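Long-range contacts in putative cytochrome P450 120 (PDB 2VE3), which binds heme and, in this structure, retinoic acid, and probably acts as a cytochrome P450 monooxygenase: residues W135-P145 / R431-L440; I276-Q284 / T406-W414. All coordinates share one frame; numbering follows the deposited sequence.

Contact 1 of 2, residues W135-P145 / R431-L440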
# COMPACT_ATOMS: atom_id res chain seq x y z
N TRP A 135 21.23 4.82 11.79
CA TRP A 135 20.75 3.67 12.59
C TRP A 135 21.88 2.74 13.04
O TRP A 135 21.83 2.19 14.15
CB TRP A 135 19.67 2.87 11.85
CG TRP A 135 18.48 3.67 11.42
CD1 TRP A 135 17.92 4.74 12.07
CD2 TRP A 135 17.69 3.46 10.25
NE1 TRP A 135 16.84 5.21 11.37
CE2 TRP A 135 16.68 4.44 10.24
CE3 TRP A 135 17.75 2.53 9.20
CZ2 TRP A 135 15.72 4.52 9.22
CZ3 TRP A 135 16.80 2.62 8.18
CH2 TRP A 135 15.80 3.61 8.20
N GLY A 136 22.87 2.56 12.18
CA GLY A 136 24.06 1.78 12.51
C GLY A 136 24.93 2.35 13.63
O GLY A 136 25.64 1.59 14.30
N LYS A 137 24.87 3.67 13.82
CA LYS A 137 25.56 4.37 14.92
C LYS A 137 24.86 4.18 16.25
O LYS A 137 25.53 4.11 17.29
CB LYS A 137 25.66 5.87 14.65
CG LYS A 137 26.69 6.28 13.62
CD LYS A 137 26.80 7.79 13.57
CE LYS A 137 27.08 8.28 12.15
NZ LYS A 137 27.16 9.76 12.08
N ALA A 138 23.53 4.11 16.23
CA ALA A 138 22.73 4.00 17.46
C ALA A 138 22.91 2.66 18.16
O ALA A 138 23.45 1.71 17.58
CB ALA A 138 21.24 4.25 17.16
N ASN A 139 22.47 2.57 19.41
CA ASN A 139 22.40 1.29 20.09
C ASN A 139 21.11 0.58 19.65
O ASN A 139 21.05 0.06 18.54
CB ASN A 139 22.48 1.45 21.62
CG ASN A 139 22.84 0.14 22.34
OD1 ASN A 139 23.61 -0.68 21.83
ND2 ASN A 139 22.29 -0.04 23.54
N GLU A 140 20.10 0.58 20.51
CA GLU A 140 18.76 0.15 20.11
C GLU A 140 18.11 1.17 19.15
O GLU A 140 18.16 2.38 19.39
CB GLU A 140 17.89 -0.06 21.35
CG GLU A 140 16.41 -0.28 21.06
CD GLU A 140 15.63 -0.69 22.30
OE1 GLU A 140 16.22 -0.75 23.40
OE2 GLU A 140 14.43 -0.98 22.17
N VAL A 141 17.53 0.66 18.06
CA VAL A 141 16.68 1.48 17.20
C VAL A 141 15.22 1.06 17.35
O VAL A 141 14.88 -0.11 17.17
CB VAL A 141 17.11 1.41 15.71
CG1 VAL A 141 16.24 2.34 14.84
CG2 VAL A 141 18.58 1.79 15.57
N ILE A 142 14.36 2.00 17.73
CA ILE A 142 12.90 1.81 17.65
C ILE A 142 12.51 2.03 16.18
O ILE A 142 12.27 3.17 15.76
CB ILE A 142 12.13 2.77 18.60
CG1 ILE A 142 12.64 2.59 20.04
CG2 ILE A 142 10.61 2.57 18.50
CD1 ILE A 142 11.98 3.54 21.08
N TRP A 143 12.46 0.94 15.40
CA TRP A 143 12.54 1.05 13.94
C TRP A 143 11.31 1.59 13.23
O TRP A 143 11.44 2.36 12.29
CB TRP A 143 12.91 -0.28 13.27
CG TRP A 143 13.89 -0.15 12.16
CD1 TRP A 143 14.24 0.99 11.50
CD2 TRP A 143 14.66 -1.21 11.57
NE1 TRP A 143 15.20 0.72 10.55
CE2 TRP A 143 15.48 -0.63 10.57
CE3 TRP A 143 14.76 -2.59 11.80
CZ2 TRP A 143 16.37 -1.38 9.80
CZ3 TRP A 143 15.66 -3.34 11.04
CH2 TRP A 143 16.45 -2.73 10.05
N TYR A 144 10.12 1.17 13.65
CA TYR A 144 8.94 1.51 12.88
C TYR A 144 8.83 3.04 12.57
O TYR A 144 8.70 3.40 11.40
CB TYR A 144 7.66 0.87 13.45
CG TYR A 144 6.44 1.23 12.64
CD1 TYR A 144 6.19 0.61 11.40
CD2 TYR A 144 5.54 2.21 13.09
CE1 TYR A 144 5.09 0.96 10.63
CE2 TYR A 144 4.42 2.55 12.34
CZ TYR A 144 4.21 1.93 11.11
OH TYR A 144 3.11 2.28 10.37
N PRO A 145 8.91 3.92 13.59
CA PRO A 145 8.83 5.38 13.39
C PRO A 145 9.94 5.94 12.51
O PRO A 145 9.73 6.93 11.80
CB PRO A 145 8.98 5.95 14.81
CG PRO A 145 8.64 4.84 15.71
CD PRO A 145 9.08 3.60 15.02
N ARG A 431 1.49 -2.99 11.23
CA ARG A 431 2.70 -2.55 11.94
C ARG A 431 2.83 -3.38 13.22
O ARG A 431 1.82 -3.77 13.79
CB ARG A 431 2.65 -1.05 12.27
CG ARG A 431 1.45 -0.60 13.12
CD ARG A 431 1.26 0.93 13.19
NE ARG A 431 -0.06 1.21 13.80
CZ ARG A 431 -0.24 1.53 15.09
NH1 ARG A 431 0.81 1.65 15.90
NH2 ARG A 431 -1.47 1.74 15.57
N PRO A 432 4.07 -3.68 13.66
CA PRO A 432 4.24 -4.36 14.95
C PRO A 432 3.87 -3.43 16.12
O PRO A 432 4.26 -2.26 16.13
CB PRO A 432 5.73 -4.71 14.97
CG PRO A 432 6.36 -3.68 14.10
CD PRO A 432 5.36 -3.41 13.01
N LYS A 433 3.11 -3.95 17.09
CA LYS A 433 2.61 -3.12 18.21
C LYS A 433 3.70 -2.32 18.94
O LYS A 433 3.53 -1.12 19.18
CB LYS A 433 1.75 -3.94 19.18
CG LYS A 433 0.74 -3.08 19.98
CD LYS A 433 -0.15 -3.92 20.87
CE LYS A 433 -0.92 -5.00 20.08
NZ LYS A 433 -1.75 -5.89 20.95
N ASP A 434 4.82 -2.97 19.26
CA ASP A 434 5.94 -2.31 19.94
C ASP A 434 6.97 -1.65 19.04
O ASP A 434 8.12 -1.45 19.46
CB ASP A 434 6.64 -3.26 20.94
CG ASP A 434 5.84 -3.44 22.22
OD1 ASP A 434 4.81 -2.75 22.39
OD2 ASP A 434 6.23 -4.28 23.06
N ASN A 435 6.56 -1.28 17.83
CA ASN A 435 7.34 -0.46 16.89
C ASN A 435 8.72 -0.98 16.46
O ASN A 435 9.57 -0.20 16.04
CB ASN A 435 7.48 0.98 17.39
CG ASN A 435 6.14 1.65 17.64
OD1 ASN A 435 5.38 1.92 16.72
ND2 ASN A 435 5.85 1.92 18.91
N LEU A 436 8.92 -2.29 16.58
CA LEU A 436 10.08 -2.99 16.03
C LEU A 436 11.40 -2.54 16.62
O LEU A 436 12.17 -1.79 16.00
CB LEU A 436 10.12 -2.87 14.50
CG LEU A 436 10.11 -4.10 13.59
CD1 LEU A 436 10.93 -3.79 12.34
CD2 LEU A 436 10.53 -5.42 14.25
N ARG A 437 11.68 -3.02 17.83
CA ARG A 437 12.91 -2.66 18.53
C ARG A 437 14.02 -3.59 18.07
O ARG A 437 13.88 -4.81 18.16
CB ARG A 437 12.72 -2.75 20.04
CG ARG A 437 11.60 -1.87 20.56
CD ARG A 437 11.44 -1.96 22.08
NE ARG A 437 10.56 -0.89 22.54
CZ ARG A 437 10.95 0.37 22.74
NH1 ARG A 437 12.21 0.71 22.53
NH2 ARG A 437 10.07 1.28 23.15
N VAL A 438 15.10 -3.01 17.56
CA VAL A 438 16.22 -3.76 16.97
C VAL A 438 17.57 -3.22 17.43
O VAL A 438 17.66 -2.12 17.96
CB VAL A 438 16.18 -3.71 15.42
CG1 VAL A 438 14.89 -4.34 14.90
CG2 VAL A 438 16.34 -2.27 14.90
N LYS A 439 18.62 -4.02 17.25
CA LYS A 439 19.99 -3.54 17.22
C LYS A 439 20.54 -3.98 15.89
O LYS A 439 20.35 -5.14 15.51
CB LYS A 439 20.82 -4.16 18.35
CG LYS A 439 20.87 -3.31 19.62
CD LYS A 439 21.21 -4.15 20.84
CE LYS A 439 20.81 -3.43 22.13
NZ LYS A 439 20.86 -4.37 23.28
N LEU A 440 21.19 -3.07 15.17
CA LEU A 440 21.89 -3.44 13.95
C LEU A 440 23.36 -3.75 14.28
O LEU A 440 23.99 -3.05 15.07
CB LEU A 440 21.80 -2.34 12.88
CG LEU A 440 20.46 -1.74 12.41
CD1 LEU A 440 20.66 -0.97 11.10
CD2 LEU A 440 19.35 -2.76 12.24
O HOH W 1 21.66 0.02 15.99
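Trp143 and Val438 cross at a slant, with Val438 CG2 lying 3.5 Å from Trp143 CE3. Leu440 comes at the same ring from its far end, nearly at a right angle, and sets CD2 3.6 Å from Trp143 CH2. Tyr144 also meets its partner crosswise: Arg431 lays its CB over one ring face, a CH-pi contact 3.8 Å from the centroid. Tyr144 CG is anti to the backbone N (chi1 -180°), which carries the ring out to Arg431. Beyond the ring, Tyr144 OH bonds to Arg148. Strand 140-142, an outer strand of the small three-stranded antiparallel sheet, pairs with the middle strand 437-442, and Val141 and Val438 exchange two backbone hydrogen bonds. Two more bonds follow where helix 143-159 starts, from Trp143 N to Leu436 O and from Tyr144 N to Asn435 O. Trp143 touches Cys267 of helix 241-272. Arg437 NH1 reaches Glu140 OE2 at 2.8 Å. The carboxylate is met from above its plane, and the carboxylate and guanidinium planes stand 84° apart. Ile142 runs alongside Arg437. The chemistry thus differs by sheet face: apolar and buried at Val141 and Val438, charged and partly exposed at the Glu140-Arg437 salt bridge.

Contact 2 of 2, residues I276-Q284 / T406-W414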
# COMPACT_ATOMS: atom_id res chain seq x y z
N ILE A 276 17.27 -17.22 5.65
CA ILE A 276 16.78 -16.56 4.45
C ILE A 276 17.59 -15.29 4.18
O ILE A 276 17.98 -15.01 3.05
CB ILE A 276 15.24 -16.28 4.52
CG1 ILE A 276 14.49 -17.60 4.77
CG2 ILE A 276 14.76 -15.61 3.23
CD1 ILE A 276 12.99 -17.50 4.83
N ARG A 277 17.88 -14.56 5.26
CA ARG A 277 18.72 -13.37 5.21
C ARG A 277 20.10 -13.65 4.59
O ARG A 277 20.59 -12.87 3.76
CB ARG A 277 18.87 -12.82 6.64
CG ARG A 277 19.58 -11.48 6.77
CD ARG A 277 19.20 -10.87 8.10
NE ARG A 277 20.15 -11.10 9.18
CZ ARG A 277 19.83 -11.26 10.46
NH1 ARG A 277 18.57 -11.29 10.84
NH2 ARG A 277 20.78 -11.45 11.36
N GLU A 278 20.71 -14.77 4.98
CA GLU A 278 22.02 -15.17 4.46
C GLU A 278 21.99 -15.56 2.98
O GLU A 278 22.93 -15.28 2.25
CB GLU A 278 22.58 -16.34 5.26
CG GLU A 278 23.12 -15.98 6.62
CD GLU A 278 24.46 -15.26 6.56
OE1 GLU A 278 25.10 -15.24 5.47
OE2 GLU A 278 24.87 -14.71 7.61
N ARG A 279 20.93 -16.24 2.54
CA ARG A 279 20.78 -16.62 1.14
C ARG A 279 20.66 -15.40 0.23
O ARG A 279 21.14 -15.42 -0.90
CB ARG A 279 19.58 -17.54 0.93
CG ARG A 279 19.66 -18.89 1.65
CD ARG A 279 18.60 -19.86 1.13
NE ARG A 279 18.67 -19.99 -0.33
CZ ARG A 279 17.70 -20.47 -1.11
NH1 ARG A 279 16.54 -20.85 -0.58
NH2 ARG A 279 17.89 -20.55 -2.43
N VAL A 280 20.00 -14.35 0.73
CA VAL A 280 19.93 -13.05 0.04
C VAL A 280 21.34 -12.47 -0.09
O VAL A 280 21.73 -11.96 -1.15
CB VAL A 280 18.98 -12.04 0.76
CG1 VAL A 280 19.09 -10.64 0.15
CG2 VAL A 280 17.55 -12.51 0.72
N ARG A 281 22.10 -12.55 1.01
CA ARG A 281 23.44 -12.03 1.08
C ARG A 281 24.38 -12.79 0.15
O ARG A 281 25.23 -12.20 -0.49
CB ARG A 281 23.96 -12.06 2.53
CG ARG A 281 25.25 -11.26 2.75
CD ARG A 281 25.58 -11.09 4.25
NE ARG A 281 24.70 -10.11 4.90
CZ ARG A 281 24.01 -10.32 6.03
NH1 ARG A 281 24.08 -11.49 6.67
NH2 ARG A 281 23.26 -9.35 6.52
N GLN A 282 24.22 -14.11 0.11
CA GLN A 282 24.99 -14.99 -0.76
C GLN A 282 24.74 -14.63 -2.22
O GLN A 282 25.65 -14.70 -3.06
CB GLN A 282 24.63 -16.46 -0.48
CG GLN A 282 25.33 -17.48 -1.40
CD GLN A 282 24.86 -18.93 -1.23
OE1 GLN A 282 25.67 -19.86 -1.17
NE2 GLN A 282 23.54 -19.13 -1.16
N GLU A 283 23.51 -14.22 -2.51
CA GLU A 283 23.12 -13.81 -3.86
C GLU A 283 23.82 -12.52 -4.26
O GLU A 283 24.35 -12.42 -5.37
CB GLU A 283 21.60 -13.66 -3.97
CG GLU A 283 21.13 -13.20 -5.33
CD GLU A 283 19.62 -13.11 -5.42
OE1 GLU A 283 19.01 -12.29 -4.69
OE2 GLU A 283 19.06 -13.86 -6.23
N GLN A 284 23.83 -11.53 -3.37
CA GLN A 284 24.44 -10.23 -3.67
C GLN A 284 25.97 -10.28 -3.60
O GLN A 284 26.64 -9.28 -3.91
CB GLN A 284 23.88 -9.11 -2.77
CG GLN A 284 23.86 -9.45 -1.30
CD GLN A 284 23.42 -8.31 -0.41
OE1 GLN A 284 22.35 -7.72 -0.58
NE2 GLN A 284 24.24 -8.00 0.56
N THR A 406 18.52 -4.67 -0.21
CA THR A 406 19.89 -4.86 -0.67
C THR A 406 20.89 -4.12 0.20
O THR A 406 21.82 -4.72 0.72
CB THR A 406 20.04 -4.47 -2.18
OG1 THR A 406 19.31 -5.40 -2.99
CG2 THR A 406 21.50 -4.48 -2.61
N ARG A 407 20.69 -2.82 0.38
CA ARG A 407 21.60 -2.03 1.21
C ARG A 407 21.63 -2.43 2.68
O ARG A 407 22.68 -2.32 3.33
CB ARG A 407 21.30 -0.54 1.08
CG ARG A 407 21.63 0.03 -0.27
CD ARG A 407 23.09 -0.18 -0.63
NE ARG A 407 23.49 0.76 -1.66
CZ ARG A 407 24.62 0.70 -2.37
NH1 ARG A 407 25.47 -0.30 -2.17
NH2 ARG A 407 24.87 1.63 -3.28
N LEU A 408 20.49 -2.87 3.21
CA LEU A 408 20.40 -3.27 4.60
C LEU A 408 21.14 -4.58 4.84
O LEU A 408 21.91 -4.70 5.79
CB LEU A 408 18.95 -3.38 5.06
CG LEU A 408 18.73 -3.94 6.48
CD1 LEU A 408 19.33 -3.05 7.56
CD2 LEU A 408 17.24 -4.20 6.75
N ILE A 409 20.92 -5.57 3.98
CA ILE A 409 21.56 -6.87 4.14
C ILE A 409 23.07 -6.84 3.84
O ILE A 409 23.85 -7.51 4.52
CB ILE A 409 20.79 -7.99 3.38
CG1 ILE A 409 19.50 -8.32 4.15
CG2 ILE A 409 21.65 -9.26 3.24
CD1 ILE A 409 18.58 -9.32 3.49
N GLN A 410 23.49 -6.05 2.85
CA GLN A 410 24.92 -5.95 2.54
C GLN A 410 25.75 -5.34 3.68
O GLN A 410 26.91 -5.71 3.88
CB GLN A 410 25.18 -5.26 1.19
CG GLN A 410 25.13 -3.74 1.21
CD GLN A 410 25.73 -3.10 -0.03
OE1 GLN A 410 25.01 -2.54 -0.86
NE2 GLN A 410 27.05 -3.17 -0.16
N GLN A 411 25.14 -4.43 4.43
CA GLN A 411 25.84 -3.72 5.51
C GLN A 411 25.59 -4.25 6.92
O GLN A 411 26.47 -4.14 7.78
CB GLN A 411 25.49 -2.24 5.47
CG GLN A 411 25.90 -1.54 4.20
CD GLN A 411 25.27 -0.18 4.09
OE1 GLN A 411 25.46 0.68 4.96
NE2 GLN A 411 24.50 0.02 3.02
N PHE A 412 24.40 -4.79 7.18
CA PHE A 412 24.05 -5.17 8.56
C PHE A 412 23.39 -6.53 8.72
O PHE A 412 22.64 -6.99 7.85
CB PHE A 412 23.10 -4.14 9.18
CG PHE A 412 23.67 -2.75 9.29
CD1 PHE A 412 24.41 -2.37 10.41
CD2 PHE A 412 23.42 -1.80 8.29
CE1 PHE A 412 24.92 -1.06 10.51
CE2 PHE A 412 23.92 -0.50 8.39
CZ PHE A 412 24.67 -0.12 9.50
N ASP A 413 23.68 -7.16 9.86
CA ASP A 413 22.76 -8.10 10.47
C ASP A 413 21.96 -7.31 11.50
O ASP A 413 22.37 -6.22 11.90
CB ASP A 413 23.50 -9.23 11.17
CG ASP A 413 23.98 -10.29 10.21
OD1 ASP A 413 23.33 -10.48 9.16
OD2 ASP A 413 25.00 -10.93 10.51
N TRP A 414 20.84 -7.87 11.93
CA TRP A 414 20.07 -7.26 13.00
C TRP A 414 19.34 -8.26 13.88
O TRP A 414 19.03 -9.40 13.47
CB TRP A 414 19.13 -6.16 12.46
CG TRP A 414 18.02 -6.63 11.56
CD1 TRP A 414 16.70 -6.79 11.90
CD2 TRP A 414 18.11 -6.97 10.16
NE1 TRP A 414 15.98 -7.20 10.82
CE2 TRP A 414 16.82 -7.34 9.74
CE3 TRP A 414 19.16 -7.00 9.23
CZ2 TRP A 414 16.54 -7.73 8.42
CZ3 TRP A 414 18.89 -7.39 7.92
CH2 TRP A 414 17.58 -7.75 7.53
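Arg277 and Arg281 both leave helix 274-285 with CG anti to the backbone N (chi1 -173° for Arg277). Both chains then bend at chi3, and the two guanidinium groups converge on Asp413. Its OD1 takes Arg281 NH1 at 2.8 Å, on the syn side, and Arg277 NE at 3.2 Å, from above the carboxylate plane. Glu278 adds a longer salt bridge to Arg281 NH1 and completes a four-residue network. Arg281 also grips Ile409 O side-on, with NE and NH2 each 2.8 Å from that one oxygen. The oxygen lies in the guanidinium plane. Ile409 is close to the end of helix 394-411, so this carbonyl gains two donors where the helix gives way to strand 412-416. Replacing Arg281 by a leucine would probably leave Ile409 O without both of these donors and Asp413 with Arg277 as its remaining charged mate in the network.

Helix 394-411 follows the loop of Cys391, the probable axial ligand of the heme iron, and corresponds to the helix usually called L in P450s. Its segment 406-411 crosses segment 276-284 at -96°, the axes 9.5 Å apart at closest. Ile409 is the knob, seated among Arg277, Val280, Arg281 and Gln284. Its CD1 rests 3.6 Å from Val280 CG1.

Arg277 also stacks on Trp414. The Arg277 guanidinium lies flat over the ring, the planes 26° apart, in a cation-pi stack. Arg277 CD touches the same face, 3.5 Å from Trp414 CZ3. Leu408 CD2 sits over the opposite face, offset toward the rim. Arg277 NH1 also donates to Leu270 O, and Trp414 NE1 to Cys267 O, which anchors both groups to the end of helix 241-272.

Contacts 1 and 2 have centres 18 Å apart and meet in the small antiparallel sheet. Strand 437-442 is its middle strand, with 140-142 on one side and 412-416 on the other. Leu440 CD2 of contact 1 packs 3.4 Å from Trp414 CB of contact 2, and Gly136 CA lies 3.6 Å from Phe412 CE1. Trp143 of contact 1 and Trp414 of contact 2 meet edge-to-face, which joins the two contacts directly. Along the chain, both segments of contact 2 fall between those of contact 1. Neither contact forms the annotated sites. In contact 1 the side chain of Tyr144 is about 10 Å from the retinoic acid and about 13 Å from the heme.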